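PDB 2HKU: A putative transcriptional regulator from Rhodococcus sp., which probably binds DNA through a helix-turn-helix motif and regulates transcription, as a member of the TetR family. Local coordinates for residues L135-I147 with I161-F173. Residues are numbered along the deposited sequence; the frame is centred on the assembly and turned at random.
Sequences LRTLHSSGEVALI and IDVESKAFWSAIF. With EDO (1,2-ethanediol), chain D.
Ser165 presses its hydroxyl into the shallow dip at Gly142, where segments 135-147 and 161-173 cross, their axes 8.2 Å apart and their N-to-C directions at 109°. Having no side chain, Gly142 leaves its CA open to the hydroxyl, and Ser165 OG comes within 3.2 Å of Gly142 CA. With OG anti to the backbone N (chi1 -167°), the serine donates to His139 O at 2.6 Å, in the carbonyl plane on a lone pair, sharing that oxygen with Glu143 N.

Larger side chains fill the flanks. Lys166 lays CG over the centre of the His139 ring, 3.6 Å from its centroid, while its amine goes on to Glu192 of the second subunit; Trp169 CB meets the ring's edge. Leu138 CB lies over the five-membered ring of Trp169, whose NE1 donates to an ethanediol probably from the crystallisation liquor. Leu146 CD2 sits over Phe168, and Ile147 CG2 wedges tightly against Ile161 CG1 at 3.4 Å.

Water joins Glu143 OE2 to Asp162 O, and another links His139 NE2 with Lys166 O. In this C-terminal helical domain, which in TetR relatives generally carries ligand binding and dimerisation, aliphatic and aromatic packing thus flanks a polar centre, where a direct hydrogen bond and two bridging waters link the helices.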
loop_
_atom_site.group_PDB
_atom_site.type_symbol
_atom_site.label_atom_id
_atom_site.label_comp_id
_atom_site.label_asym_id
_atom_site.label_seq_id
_atom_site.Cartn_x
_atom_site.Cartn_y
_atom_site.Cartn_z
ATOM N N LEU A 135 11.486 4.213 6.149
ATOM C CA LEU A 135 10.228 4.125 6.847
ATOM C C LEU A 135 10.241 4.761 8.200
ATOM O O LEU A 135 9.308 5.444 8.533
ATOM C CB LEU A 135 9.727 2.647 7.070
ATOM C CG LEU A 135 9.023 1.909 5.962
ATOM C CD1 LEU A 135 8.592 0.389 6.405
ATOM C CD2 LEU A 135 7.803 2.731 5.492
ATOM N N ARG A 136 11.254 4.482 9.036
ATOM C CA ARG A 136 11.304 5.134 10.345
ATOM C C ARG A 136 11.364 6.641 10.196
ATOM O O ARG A 136 10.784 7.355 11.008
ATOM C CB ARG A 136 12.607 4.744 11.037
ATOM C CG ARG A 136 12.474 3.358 11.674
ATOM C CD ARG A 136 13.871 2.818 12.308
ATOM N NE ARG A 136 13.603 1.548 13.047
ATOM C CZ ARG A 136 12.955 1.393 14.197
ATOM N NH1 ARG A 136 12.410 2.426 14.840
ATOM N NH2 ARG A 136 12.842 0.156 14.746
ATOM N N THR A 137 12.125 7.114 9.217
ATOM C CA THR A 137 12.291 8.609 8.987
ATOM C C THR A 137 10.972 9.232 8.538
ATOM O O THR A 137 10.656 10.360 8.962
ATOM C CB THR A 137 13.362 8.901 7.914
ATOM O OG1 THR A 137 14.651 8.389 8.326
ATOM C CG2 THR A 137 13.537 10.477 7.597
ATOM N N LEU A 138 10.240 8.567 7.593
ATOM C CA LEU A 138 8.900 9.054 7.181
ATOM C C LEU A 138 8.017 9.127 8.417
ATOM O O LEU A 138 7.321 10.126 8.641
ATOM C CB LEU A 138 8.240 8.123 6.146
ATOM C CG LEU A 138 8.848 7.999 4.765
ATOM C CD1 LEU A 138 8.212 7.005 3.774
ATOM C CD2 LEU A 138 8.798 9.493 4.115
ATOM N N HIS A 139 8.031 8.074 9.236
ATOM C CA HIS A 139 7.173 8.036 10.426
ATOM C C HIS A 139 7.552 9.058 11.528
ATOM O O HIS A 139 6.662 9.737 12.092
ATOM C CB HIS A 139 7.194 6.603 11.038
ATOM C CG HIS A 139 6.494 5.556 10.188
ATOM N ND1 HIS A 139 6.827 4.219 10.219
ATOM C CD2 HIS A 139 5.420 5.641 9.374
ATOM C CE1 HIS A 139 6.019 3.533 9.422
ATOM N NE2 HIS A 139 5.135 4.367 8.921
ATOM N N SER A 140 8.856 9.256 11.741
ATOM C CA SER A 140 9.338 10.375 12.637
ATOM C C SER A 140 8.908 11.715 12.058
ATOM O O SER A 140 8.454 12.618 12.780
ATOM C CB SER A 140 10.905 10.361 12.743
ATOM O OG SER A 140 11.171 9.199 13.481
ATOM N N SER A 141 9.102 11.841 10.773
ATOM C CA SER A 141 8.802 13.061 10.124
ATOM C C SER A 141 7.302 13.395 10.321
ATOM O O SER A 141 6.958 14.564 10.485
ATOM C CB SER A 141 9.218 13.062 8.640
ATOM O OG SER A 141 8.189 12.417 7.860
ATOM N N GLY A 142 6.430 12.372 10.412
ATOM C CA GLY A 142 4.997 12.629 10.506
ATOM C C GLY A 142 4.587 13.048 11.892
ATOM O O GLY A 142 3.678 13.895 12.047
ATOM N N GLU A 143 5.214 12.445 12.930
ATOM C CA GLU A 143 5.037 12.919 14.286
ATOM C C GLU A 143 5.334 14.405 14.379
ATOM O O GLU A 143 4.541 15.129 14.989
ATOM C CB GLU A 143 5.983 12.191 15.240
ATOM C CG GLU A 143 5.680 10.692 15.310
ATOM C CD GLU A 143 6.792 9.970 16.088
ATOM O OE1 GLU A 143 7.595 10.700 16.725
ATOM O OE2 GLU A 143 6.858 8.735 15.968
ATOM N N VAL A 144 6.442 14.836 13.790
ATOM C CA VAL A 144 6.999 16.225 14.074
ATOM C C VAL A 144 6.471 17.299 13.165
ATOM O O VAL A 144 6.605 18.509 13.476
ATOM C CB VAL A 144 8.628 16.347 14.153
ATOM C CG1 VAL A 144 9.195 15.377 15.134
ATOM C CG2 VAL A 144 9.388 16.254 12.773
ATOM N N ALA A 145 5.905 16.898 12.034
ATOM C CA ALA A 145 5.306 17.875 11.127
ATOM C C ALA A 145 3.768 17.831 11.254
ATOM O O ALA A 145 3.220 18.513 12.131
ATOM C CB ALA A 145 5.782 17.620 9.755
ATOM N N LEU A 146 3.069 16.950 10.494
ATOM C CA LEU A 146 1.576 16.805 10.652
ATOM C C LEU A 146 0.983 16.626 12.034
ATOM O O LEU A 146 0.133 17.418 12.424
ATOM C CB LEU A 146 0.984 15.677 9.740
ATOM C CG LEU A 146 -0.555 15.556 9.637
ATOM C CD1 LEU A 146 -1.082 16.772 8.851
ATOM C CD2 LEU A 146 -0.946 14.227 8.959
ATOM N N ILE A 147 1.346 15.584 12.775
ATOM C CA ILE A 147 0.675 15.211 14.018
ATOM C C ILE A 147 0.903 16.321 15.117
ATOM O O ILE A 147 0.004 16.661 15.856
ATOM C CB ILE A 147 1.057 13.739 14.533
ATOM C CG1 ILE A 147 0.810 12.632 13.457
ATOM C CG2 ILE A 147 0.313 13.329 15.821
ATOM C CD1 ILE A 147 -0.667 12.562 12.945
ATOM N N ILE A 161 1.450 9.218 19.630
ATOM C CA ILE A 161 1.878 9.991 18.488
ATOM C C ILE A 161 2.626 9.148 17.395
ATOM O O ILE A 161 2.501 9.410 16.197
ATOM C CB ILE A 161 2.679 11.206 18.917
ATOM C CG1 ILE A 161 2.906 12.131 17.719
ATOM C CG2 ILE A 161 4.017 10.866 19.347
ATOM C CD1 ILE A 161 3.663 13.472 18.060
ATOM N N ASP A 162 3.372 8.142 17.831
ATOM C CA ASP A 162 4.045 7.258 16.899
ATOM C C ASP A 162 2.995 6.538 16.048
ATOM O O ASP A 162 3.137 6.510 14.828
ATOM C CB ASP A 162 5.005 6.285 17.627
ATOM C CG ASP A 162 4.317 5.480 18.704
ATOM O OD1 ASP A 162 3.537 6.051 19.525
ATOM O OD2 ASP A 162 4.527 4.249 18.736
ATOM N N VAL A 163 1.964 5.953 16.694
ATOM C CA VAL A 163 0.879 5.186 15.993
ATOM C C VAL A 163 0.082 6.069 15.031
ATOM O O VAL A 163 -0.260 5.661 13.937
ATOM C CB VAL A 163 -0.048 4.434 17.006
ATOM C CG1 VAL A 163 -1.287 3.899 16.376
ATOM C CG2 VAL A 163 0.736 3.326 17.675
ATOM N N GLU A 164 -0.122 7.327 15.401
ATOM C CA GLU A 164 -0.874 8.222 14.563
ATOM C C GLU A 164 -0.083 8.531 13.295
ATOM O O GLU A 164 -0.654 8.694 12.208
ATOM C CB GLU A 164 -1.245 9.469 15.330
ATOM C CG GLU A 164 -2.171 9.243 16.506
ATOM C CD GLU A 164 -3.637 9.222 16.075
ATOM O OE1 GLU A 164 -3.909 9.324 14.848
ATOM O OE2 GLU A 164 -4.526 9.127 16.953
ATOM N N SER A 165 1.250 8.643 13.420
ATOM C CA SER A 165 2.083 8.829 12.227
ATOM C C SER A 165 1.999 7.623 11.310
ATOM O O SER A 165 1.991 7.794 10.080
ATOM C CB SER A 165 3.574 9.149 12.540
ATOM O OG SER A 165 4.203 9.615 11.300
ATOM N N LYS A 166 2.037 6.406 11.886
ATOM C CA LYS A 166 1.987 5.205 11.091
ATOM C C LYS A 166 0.623 5.001 10.444
ATOM O O LYS A 166 0.547 4.429 9.384
ATOM C CB LYS A 166 2.333 3.973 11.959
ATOM C CG LYS A 166 3.842 3.964 12.430
ATOM C CD LYS A 166 4.074 2.870 13.457
ATOM C CE LYS A 166 5.623 2.778 13.790
ATOM N NZ LYS A 166 5.777 1.365 14.434
ATOM N N ALA A 167 -0.447 5.424 11.121
ATOM C CA ALA A 167 -1.804 5.388 10.545
ATOM C C ALA A 167 -1.917 6.323 9.391
ATOM O O ALA A 167 -2.546 6.001 8.369
ATOM C CB ALA A 167 -2.859 5.756 11.630
ATOM N N PHE A 168 -1.251 7.466 9.493
ATOM C CA PHE A 168 -1.212 8.429 8.378
ATOM C C PHE A 168 -0.381 7.804 7.179
ATOM O O PHE A 168 -0.830 7.731 6.046
ATOM C CB PHE A 168 -0.571 9.764 8.789
ATOM C CG PHE A 168 -0.421 10.761 7.559
ATOM C CD1 PHE A 168 -1.515 11.495 7.116
ATOM C CD2 PHE A 168 0.800 10.894 6.878
ATOM C CE1 PHE A 168 -1.382 12.392 5.987
ATOM C CE2 PHE A 168 1.008 11.740 5.781
ATOM C CZ PHE A 168 -0.117 12.481 5.275
ATOM N N TRP A 169 0.834 7.361 7.443
ATOM C CA TRP A 169 1.635 6.786 6.365
ATOM C C TRP A 169 1.049 5.518 5.676
ATOM O O TRP A 169 1.180 5.371 4.475
ATOM C CB TRP A 169 3.123 6.617 6.785
ATOM C CG TRP A 169 3.865 7.957 6.538
ATOM C CD1 TRP A 169 4.238 8.886 7.486
ATOM C CD2 TRP A 169 4.209 8.497 5.274
ATOM N NE1 TRP A 169 4.793 9.995 6.851
ATOM C CE2 TRP A 169 4.785 9.763 5.494
ATOM C CE3 TRP A 169 4.043 8.045 3.940
ATOM C CZ2 TRP A 169 5.211 10.573 4.440
ATOM C CZ3 TRP A 169 4.499 8.850 2.897
ATOM C CH2 TRP A 169 5.136 10.055 3.155
ATOM N N SER A 170 0.563 4.551 6.446
ATOM C CA SER A 170 0.001 3.340 5.779
ATOM C C SER A 170 -1.246 3.610 4.952
ATOM O O SER A 170 -1.402 3.013 3.910
ATOM C CB SER A 170 -0.323 2.285 6.797
ATOM O OG SER A 170 -1.116 2.866 7.788
ATOM N N ALA A 171 -2.083 4.572 5.382
ATOM C CA ALA A 171 -3.185 5.147 4.502
ATOM C C ALA A 171 -2.636 5.752 3.186
ATOM O O ALA A 171 -3.122 5.474 2.068
ATOM C CB ALA A 171 -4.021 6.239 5.279
ATOM N N ILE A 172 -1.640 6.646 3.325
ATOM C CA ILE A 172 -1.014 7.177 2.156
ATOM C C ILE A 172 -0.545 6.069 1.176
ATOM O O ILE A 172 -0.879 6.128 0.013
ATOM C CB ILE A 172 0.132 8.215 2.485
ATOM C CG1 ILE A 172 -0.454 9.492 3.180
ATOM C CG2 ILE A 172 0.929 8.503 1.239
ATOM C CD1 ILE A 172 -1.291 10.441 2.248
ATOM N N PHE A 173 0.223 5.084 1.664
ATOM C CA PHE A 173 0.684 3.943 0.832
ATOM C C PHE A 173 -0.468 3.214 0.154
ATOM O O PHE A 173 -0.479 3.046 -1.082
ATOM C CB PHE A 173 1.516 2.947 1.678
ATOM C CG PHE A 173 2.786 3.548 2.276
ATOM C CD1 PHE A 173 3.522 4.510 1.587
ATOM C CD2 PHE A 173 3.232 3.122 3.519
ATOM C CE1 PHE A 173 4.721 5.046 2.208
ATOM C CE2 PHE A 173 4.400 3.613 4.140
ATOM C CZ PHE A 173 5.107 4.553 3.519
HETATM C C1 EDO D . 3.357 14.078 7.536
HETATM O O1 EDO D . 4.107 15.225 8.033
HETATM C C2 EDO D . 4.232 13.581 6.410
HETATM O O2 EDO D . 5.297 12.861 7.084
HETATM O O HOH W 1 2.875 3.041 8.639
HETATM O O HOH W 2 5.837 6.985 14.185
#